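Local coordinates for protein glucanase (Clostridium thermocellum, PDB 5GXX) that probably hydrolyses internal beta-1,4-glucosidic bonds of cellulose, as a family 9 endoglucanase associated with the cellulosome, at residues 501-513 / 546-559. The protein carries 1 engineered substitution. Residues are numbered along the deposited sequence; the frame is centred on the assembly and turned at random.
Sequences DIKVTIGYCESGM and EQYAAELQFRIAAP
Glu510 has CG anti to its backbone nitrogen (chi1 -174°) and stays extended, which carries its carboxylate across to the main chain of the neighbouring strand at Glu551. There OE1 of Glu510 accepts a hydrogen bond from the backbone N of Glu551 at 2.9 Å, on its anti side and 26° out of the carboxylate plane. The backbone N of Glu510 in turn donates to O of Glu551. Tyr508 also has CG anti to its nitrogen (chi1 170°), which lays its ring beside Glu551 and Gln553. CG of Glu551 sits in plane at the ring edge, 3.7 Å from Tyr508 CE2. NE2 of Gln553 donates to OE2 of Glu551 at 2.9 Å, and this bond joins the two side chains that lie alongside the ring.

Strands 503-506 and 549-557 run antiparallel within a sheet of the C-terminal module, which contains a cellulose-binding family region. Between 503-506 and the short strand 508-509, which also pairs with 549-557, lies a classic beta bulge: Gly507 and Tyr508 both face Gln553. Gly507 N donates to Gln553 O, and Gln553 N donates to Tyr508 O.

Ile506, Cys509 and Leu552 share the apolar face. CD1 of Leu552 lies 3.5 Å from Cys509 CB and 3.9 Å from Ile506 CG2. Cys509 forms a disulfide with Cys509 of the second subunit, linking the chains covalently. Farther along, CG2 of Ile502 and CG2 of Ile556 press together tightly at 3.4 Å. Ile517 and Ile520 of strand 515-524 pack on this side.

On the other face, Thr505 OG1 lies 3.4 Å from Arg555 CB. This hydroxyl is hydrogen-bonded to Asp514 of the second subunit, while Arg555 forms a salt bridge with Glu462.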
ATOM      1  N   ASP A 501      12.040  -8.431 -34.610  1.00 26.05           N
ATOM      2  CA  ASP A 501      10.927  -9.312 -34.258  1.00 25.35           C
ATOM      3  C   ASP A 501      10.830  -9.496 -32.749  1.00 24.97           C
ATOM      4  O   ASP A 501       9.889 -10.120 -32.251  1.00 25.06           O
ATOM      5  CB  ASP A 501      11.071 -10.681 -34.926  1.00 25.24           C
ATOM      6  CG  ASP A 501      10.876 -10.614 -36.429  1.00 26.16           C
ATOM      7  OD1 ASP A 501       9.890  -9.983 -36.858  1.00 28.86           O
ATOM      8  OD2 ASP A 501      11.707 -11.176 -37.170  1.00 25.75           O
ATOM      9  N   ILE A 502      11.814  -8.965 -32.030  1.00 24.32           N
ATOM     10  CA  ILE A 502      11.875  -9.150 -30.579  1.00 24.26           C
ATOM     11  C   ILE A 502      11.401  -7.861 -29.920  1.00 24.27           C
ATOM     12  O   ILE A 502      11.937  -6.798 -30.230  1.00 25.89           O
ATOM     13  CB  ILE A 502      13.306  -9.474 -30.096  1.00 23.57           C
ATOM     14  CG1 ILE A 502      13.919 -10.671 -30.846  1.00 23.59           C
ATOM     15  CG2 ILE A 502      13.354  -9.638 -28.571  1.00 23.14           C
ATOM     16  CD1 ILE A 502      13.052 -11.940 -30.951  1.00 25.27           C
ATOM     17  N   LYS A 503      10.403  -7.960 -29.044  1.00 25.08           N
ATOM     18  CA  LYS A 503       9.774  -6.788 -28.430  1.00 24.22           C
ATOM     19  C   LYS A 503      10.135  -6.667 -26.946  1.00 23.36           C
ATOM     20  O   LYS A 503      10.039  -7.650 -26.212  1.00 23.05           O
ATOM     21  CB  LYS A 503       8.249  -6.833 -28.578  1.00 25.20           C
ATOM     22  CG  LYS A 503       7.539  -5.533 -28.198  1.00 28.04           C
ATOM     23  CD  LYS A 503       6.016  -5.673 -28.129  1.00 32.64           C
ATOM     24  CE  LYS A 503       5.348  -5.798 -29.495  1.00 35.06           C
ATOM     25  NZ  LYS A 503       5.248  -4.512 -30.239  1.00 36.80           N
ATOM     26  N   VAL A 504      10.537  -5.467 -26.531  1.00 21.79           N
ATOM     27  CA  VAL A 504      10.782  -5.157 -25.117  1.00 20.48           C
ATOM     28  C   VAL A 504       9.580  -4.409 -24.557  1.00 20.73           C
ATOM     29  O   VAL A 504       9.144  -3.395 -25.108  1.00 21.60           O
ATOM     30  CB  VAL A 504      12.046  -4.284 -24.936  1.00 21.07           C
ATOM     31  CG1 VAL A 504      12.389  -4.083 -23.459  1.00 19.92           C
ATOM     32  CG2 VAL A 504      13.237  -4.884 -25.682  1.00 22.74           C
ATOM     33  N   THR A 505       9.050  -4.915 -23.450  1.00 18.87           N
ATOM     34  CA  THR A 505       7.944  -4.250 -22.784  1.00 19.49           C
ATOM     35  C   THR A 505       8.238  -4.217 -21.288  1.00 19.35           C
ATOM     36  O   THR A 505       9.193  -4.847 -20.806  1.00 19.05           O
ATOM     37  CB  THR A 505       6.606  -4.976 -23.014  1.00 18.77           C
ATOM     38  OG1 THR A 505       6.706  -6.320 -22.543  1.00 20.43           O
ATOM     39  CG2 THR A 505       6.216  -4.980 -24.491  1.00 19.57           C
ATOM     40  N   ILE A 506       7.408  -3.470 -20.564  1.00 19.08           N
ATOM     41  CA  ILE A 506       7.594  -3.274 -19.125  1.00 19.09           C
ATOM     42  C   ILE A 506       6.318  -3.731 -18.433  1.00 19.15           C
ATOM     43  O   ILE A 506       5.218  -3.370 -18.858  1.00 19.51           O
ATOM     44  CB  ILE A 506       7.902  -1.795 -18.811  1.00 19.38           C
ATOM     45  CG1 ILE A 506       9.289  -1.429 -19.340  1.00 23.08           C
ATOM     46  CG2 ILE A 506       7.890  -1.497 -17.318  1.00 21.67           C
ATOM     47  CD1 ILE A 506       9.624   0.054 -19.256  1.00 27.19           C
ATOM     48  N   GLY A 507       6.484  -4.514 -17.373  1.00 18.07           N
ATOM     49  CA  GLY A 507       5.370  -5.017 -16.585  1.00 16.97           C
ATOM     50  C   GLY A 507       5.214  -4.333 -15.242  1.00 16.55           C
ATOM     51  O   GLY A 507       4.174  -4.493 -14.606  1.00 17.28           O
ATOM     52  N   TYR A 508       6.253  -3.624 -14.790  1.00 15.52           N
ATOM     53  CA  TYR A 508       6.184  -2.799 -13.571  1.00 15.16           C
ATOM     54  C   TYR A 508       7.411  -1.903 -13.540  1.00 16.10           C
ATOM     55  O   TYR A 508       8.519  -2.334 -13.875  1.00 16.13           O
ATOM     56  CB  TYR A 508       6.163  -3.624 -12.278  1.00 15.13           C
ATOM     57  CG  TYR A 508       6.331  -2.830 -10.990  1.00 15.22           C
ATOM     58  CD1 TYR A 508       5.368  -1.923 -10.543  1.00 16.26           C
ATOM     59  CD2 TYR A 508       7.462  -3.017 -10.203  1.00 16.01           C
ATOM     60  CE1 TYR A 508       5.539  -1.204  -9.360  1.00 15.23           C
ATOM     61  CE2 TYR A 508       7.647  -2.316  -9.015  1.00 17.97           C
ATOM     62  CZ  TYR A 508       6.676  -1.419  -8.600  1.00 15.86           C
ATOM     63  OH  TYR A 508       6.838  -0.730  -7.429  1.00 20.16           O
ATOM     64  N   CYS A 509       7.213  -0.649 -13.150  1.00 16.01           N
ATOM     65  CA  CYS A 509       8.373   0.200 -12.898  1.00 17.32           C
ATOM     66  C   CYS A 509       8.070   1.084 -11.699  1.00 16.63           C
ATOM     67  O   CYS A 509       7.045   1.752 -11.630  1.00 17.43           O
ATOM     68  CB  CYS A 509       8.843   0.955 -14.137  1.00 19.25           C
ATOM     69  SG  CYS A 509       7.928   2.402 -14.627  1.00 27.49           S
ATOM     70  N   GLU A 510       8.964   1.016 -10.719  1.00 15.20           N
ATOM     71  CA  GLU A 510       8.742   1.607  -9.406  1.00 15.90           C
ATOM     72  C   GLU A 510       8.577   3.122  -9.454  1.00 15.30           C
ATOM     73  O   GLU A 510       9.352   3.825 -10.125  1.00 15.87           O
ATOM     74  CB  GLU A 510       9.939   1.268  -8.524  1.00 15.59           C
ATOM     75  CG  GLU A 510       9.745   1.699  -7.102  1.00 19.10           C
ATOM     76  CD  GLU A 510      10.899   1.316  -6.215  1.00 24.22           C
ATOM     77  OE1 GLU A 510      11.562   0.295  -6.499  1.00 20.94           O
ATOM     78  OE2 GLU A 510      11.093   2.038  -5.217  1.00 28.16           O
ATOM     79  N   SER A 511       7.584   3.623  -8.722  1.00 16.67           N
ATOM     80  CA  SER A 511       7.299   5.054  -8.704  1.00 17.33           C
ATOM     81  C   SER A 511       8.478   5.934  -8.271  1.00 17.40           C
ATOM     82  O   SER A 511       9.140   5.648  -7.276  1.00 19.64           O
ATOM     83  CB  SER A 511       6.107   5.320  -7.786  1.00 17.62           C
ATOM     84  OG  SER A 511       5.739   6.683  -7.844  1.00 23.76           O
ATOM     85  N   GLY A 512       8.687   7.020  -9.011  1.00 18.56           N
ATOM     86  CA  GLY A 512       9.715   8.016  -8.730  1.00 18.63           C
ATOM     87  C   GLY A 512      11.107   7.675  -9.218  1.00 17.51           C
ATOM     88  O   GLY A 512      12.077   8.365  -8.897  1.00 18.49           O
ATOM     89  N   MET A 513      11.225   6.586  -9.968  1.00 18.57           N
ATOM     90  CA  MET A 513      12.513   6.170 -10.516  1.00 18.02           C
ATOM     91  C   MET A 513      12.493   6.368 -12.033  1.00 19.21           C
ATOM     92  O   MET A 513      12.127   5.455 -12.782  1.00 20.09           O
ATOM     93  CB  MET A 513      12.853   4.733 -10.103  1.00 18.36           C
ATOM     94  CG  MET A 513      12.917   4.500  -8.591  1.00 17.88           C
ATOM     95  SD  MET A 513      14.265   5.426  -7.815  1.00 21.99           S
ATOM     96  CE  MET A 513      14.227   4.777  -6.136  1.00 24.64           C
ATOM     97  N   GLU A 546      12.237   1.667   0.710  1.00 19.45           N
ATOM     98  CA  GLU A 546      11.802   1.927  -0.660  1.00 21.01           C
ATOM     99  C   GLU A 546      12.966   2.356  -1.546  1.00 20.47           C
ATOM    100  O   GLU A 546      13.043   1.994  -2.710  1.00 21.18           O
ATOM    101  CB  GLU A 546      10.696   2.993  -0.694  1.00 22.35           C
ATOM    102  CG  GLU A 546       9.426   2.582   0.055  1.00 26.31           C
ATOM    103  CD  GLU A 546       8.984   1.170  -0.271  1.00 34.30           C
ATOM    104  OE1 GLU A 546       8.736   0.890  -1.467  1.00 37.39           O
ATOM    105  OE2 GLU A 546       8.891   0.343   0.668  1.00 38.66           O
ATOM    106  N   GLN A 547      13.906   3.093  -0.968  1.00 18.82           N
ATOM    107  CA  GLN A 547      14.853   3.878  -1.755  1.00 19.01           C
ATOM    108  C   GLN A 547      16.145   3.146  -2.098  1.00 17.67           C
ATOM    109  O   GLN A 547      16.809   3.528  -3.064  1.00 17.62           O
ATOM    110  CB  GLN A 547      15.144   5.203  -1.037  1.00 18.83           C
ATOM    111  CG  GLN A 547      13.891   6.040  -0.726  1.00 22.88           C
ATOM    112  CD  GLN A 547      13.289   5.888   0.678  1.00 23.98           C
ATOM    113  OE1 GLN A 547      13.393   4.861   1.382  1.00 19.09           O
ATOM    114  NE2 GLN A 547      12.587   6.949   1.071  1.00 27.12           N
ATOM    115  N   TYR A 548      16.496   2.095  -1.356  1.00 16.57           N
ATOM    116  CA  TYR A 548      17.811   1.477  -1.543  1.00 15.83           C
ATOM    117  C   TYR A 548      17.945   0.688  -2.845  1.00 15.25           C
ATOM    118  O   TYR A 548      19.052   0.394  -3.276  1.00 13.92           O
ATOM    119  CB  TYR A 548      18.205   0.618  -0.343  1.00 16.45           C
ATOM    120  CG  TYR A 548      17.585  -0.755  -0.315  1.00 16.98           C
ATOM    121  CD1 TYR A 548      18.141  -1.809  -1.034  1.00 17.10           C
ATOM    122  CD2 TYR A 548      16.454  -1.006   0.451  1.00 18.37           C
ATOM    123  CE1 TYR A 548      17.589  -3.070  -0.996  1.00 17.14           C
ATOM    124  CE2 TYR A 548      15.887  -2.272   0.493  1.00 20.67           C
ATOM    125  CZ  TYR A 548      16.464  -3.301  -0.227  1.00 21.84           C
ATOM    126  OH  TYR A 548      15.919  -4.563  -0.190  1.00 23.34           O
ATOM    127  N   ALA A 549      16.825   0.362  -3.484  1.00 14.97           N
ATOM    128  CA  ALA A 549      16.897  -0.278  -4.791  1.00 15.23           C
ATOM    129  C   ALA A 549      15.720   0.191  -5.635  1.00 15.04           C
ATOM    130  O   ALA A 549      14.651   0.488  -5.092  1.00 15.89           O
ATOM    131  CB  ALA A 549      16.904  -1.803  -4.661  1.00 16.25           C
ATOM    132  N   ALA A 550      15.928   0.253  -6.946  1.00 15.66           N
ATOM    133  CA  ALA A 550      14.820   0.483  -7.867  1.00 14.77           C
ATOM    134  C   ALA A 550      14.419  -0.798  -8.601  1.00 15.24           C
ATOM    135  O   ALA A 550      15.277  -1.478  -9.187  1.00 15.15           O
ATOM    136  CB  ALA A 550      15.201   1.580  -8.844  1.00 15.76           C
ATOM    137  N   GLU A 551      13.126  -1.132  -8.544  1.00 15.57           N
ATOM    138  CA  GLU A 551      12.578  -2.331  -9.168  1.00 15.19           C
ATOM    139  C   GLU A 551      12.018  -2.036 -10.550  1.00 15.34           C
ATOM    140  O   GLU A 551      11.278  -1.067 -10.733  1.00 15.07           O
ATOM    141  CB  GLU A 551      11.507  -2.977  -8.288  1.00 15.96           C
ATOM    142  CG  GLU A 551      10.871  -4.210  -8.925  1.00 14.86           C
ATOM    143  CD  GLU A 551       9.914  -4.946  -8.002  1.00 17.15           C
ATOM    144  OE1 GLU A 551       9.962  -4.748  -6.769  1.00 22.13           O
ATOM    145  OE2 GLU A 551       9.102  -5.742  -8.519  1.00 19.14           O
ATOM    146  N   LEU A 552      12.422  -2.864 -11.509  1.00 14.44           N
ATOM    147  CA  LEU A 552      11.845  -2.865 -12.852  1.00 14.48           C
ATOM    148  C   LEU A 552      11.511  -4.311 -13.230  1.00 15.40           C
ATOM    149  O   LEU A 552      12.280  -5.232 -12.924  1.00 15.66           O
ATOM    150  CB  LEU A 552      12.877  -2.301 -13.839  1.00 13.44           C
ATOM    151  CG  LEU A 552      12.445  -2.178 -15.307  1.00 14.37           C
ATOM    152  CD1 LEU A 552      11.351  -1.159 -15.483  1.00 16.20           C
ATOM    153  CD2 LEU A 552      13.646  -1.776 -16.160  1.00 16.74           C
ATOM    154  N   GLN A 553      10.372  -4.514 -13.893  1.00 14.08           N
ATOM    155  CA  GLN A 553      10.048  -5.810 -14.488  1.00 15.09           C
ATOM    156  C   GLN A 553      10.002  -5.569 -15.980  1.00 16.28           C
ATOM    157  O   GLN A 553       9.199  -4.772 -16.464  1.00 16.76           O
ATOM    158  CB  GLN A 553       8.719  -6.372 -13.971  1.00 14.83           C
ATOM    159  CG  GLN A 553       8.795  -6.837 -12.517  1.00 17.18           C
ATOM    160  CD  GLN A 553       7.443  -7.026 -11.869  1.00 18.17           C
ATOM    161  OE1 GLN A 553       6.472  -7.403 -12.526  1.00 20.36           O
ATOM    162  NE2 GLN A 553       7.381  -6.786 -10.562  1.00 16.72           N
ATOM    163  N   PHE A 554      10.894  -6.225 -16.710  1.00 15.63           N
ATOM    164  CA  PHE A 554      10.908  -6.064 -18.157  1.00 15.83           C
ATOM    165  C   PHE A 554      10.765  -7.411 -18.834  1.00 16.54           C
ATOM    166  O   PHE A 554      11.173  -8.442 -18.291  1.00 17.66           O
ATOM    167  CB  PHE A 554      12.150  -5.299 -18.630  1.00 16.02           C
ATOM    168  CG  PHE A 554      13.464  -5.946 -18.271  1.00 17.18           C
ATOM    169  CD1 PHE A 554      14.051  -6.875 -19.114  1.00 19.22           C
ATOM    170  CD2 PHE A 554      14.136  -5.586 -17.109  1.00 16.24           C
ATOM    171  CE1 PHE A 554      15.277  -7.447 -18.810  1.00 15.06           C
ATOM    172  CE2 PHE A 554      15.359  -6.160 -16.784  1.00 16.54           C
ATOM    173  CZ  PHE A 554      15.938  -7.090 -17.631  1.00 18.64           C
ATOM    174  N   ARG A 555      10.142  -7.375 -20.006  1.00 16.62           N
ATOM    175  CA  ARG A 555       9.925  -8.571 -20.808  1.00 18.46           C
ATOM    176  C   ARG A 555      10.584  -8.387 -22.170  1.00 18.23           C
ATOM    177  O   ARG A 555      10.456  -7.322 -22.789  1.00 17.80           O
ATOM    178  CB  ARG A 555       8.416  -8.796 -20.970  1.00 19.29           C
ATOM    179  CG  ARG A 555       8.038 -10.048 -21.752  1.00 20.39           C
ATOM    180  CD  ARG A 555       6.520 -10.183 -21.952  1.00 20.77           C
ATOM    181  NE  ARG A 555       5.840 -10.352 -20.672  1.00 24.09           N
ATOM    182  CZ  ARG A 555       4.588 -10.781 -20.529  1.00 26.04           C
ATOM    183  NH1 ARG A 555       3.868 -11.111 -21.589  1.00 25.80           N
ATOM    184  NH2 ARG A 555       4.067 -10.901 -19.313  1.00 25.73           N
ATOM    185  N   ILE A 556      11.291  -9.423 -22.620  1.00 17.25           N
ATOM    186  CA  ILE A 556      11.880  -9.467 -23.957  1.00 18.73           C
ATOM    187  C   ILE A 556      11.220 -10.656 -24.651  1.00 19.09           C
ATOM    188  O   ILE A 556      11.327 -11.783 -24.180  1.00 19.62           O
ATOM    189  CB  ILE A 556      13.412  -9.610 -23.855  1.00 19.09           C
ATOM    190  CG1 ILE A 556      13.996  -8.478 -23.000  1.00 20.60           C
ATOM    191  CG2 ILE A 556      14.050  -9.647 -25.247  1.00 19.19           C
ATOM    192  CD1 ILE A 556      15.352  -8.790 -22.370  1.00 23.97           C
ATOM    193  N   ALA A 557      10.494 -10.395 -25.735  1.00 20.19           N
ATOM    194  CA  ALA A 557       9.569 -11.394 -26.287  1.00 20.53           C
ATOM    195  C   ALA A 557       9.714 -11.557 -27.795  1.00 21.36           C
ATOM    196  O   ALA A 557       9.729 -10.579 -28.536  1.00 21.62           O
ATOM    197  CB  ALA A 557       8.123 -11.037 -25.953  1.00 20.61           C
ATOM    198  N   ALA A 558       9.840 -12.805 -28.224  1.00 22.21           N
ATOM    199  CA  ALA A 558       9.607 -13.185 -29.614  1.00 21.64           C
ATOM    200  C   ALA A 558       8.096 -13.238 -29.829  1.00 22.42           C
ATOM    201  O   ALA A 558       7.336 -13.231 -28.858  1.00 21.38           O
ATOM    202  CB  ALA A 558      10.217 -14.534 -29.870  1.00 22.97           C
ATOM    203  N   PRO A 559       7.646 -13.275 -31.096  1.00 22.56           N
ATOM    204  CA  PRO A 559       6.207 -13.258 -31.357  1.00 22.88           C
ATOM    205  C   PRO A 559       5.459 -14.401 -30.681  1.00 22.88           C
ATOM    206  O   PRO A 559       5.989 -15.510 -30.577  1.00 21.97           O
ATOM    207  CB  PRO A 559       6.137 -13.353 -32.886  1.00 23.03           C
ATOM    208  CG  PRO A 559       7.399 -12.696 -33.333  1.00 21.21           C
ATOM    209  CD  PRO A 559       8.427 -13.139 -32.339  1.00 23.36           C
TER
HETATM  210  O   HOH W   1       7.623  -9.683 -30.819  1.00 31.12           O
HETATM  211  O   HOH W   2       3.738  -7.011 -12.466  1.00 39.70           O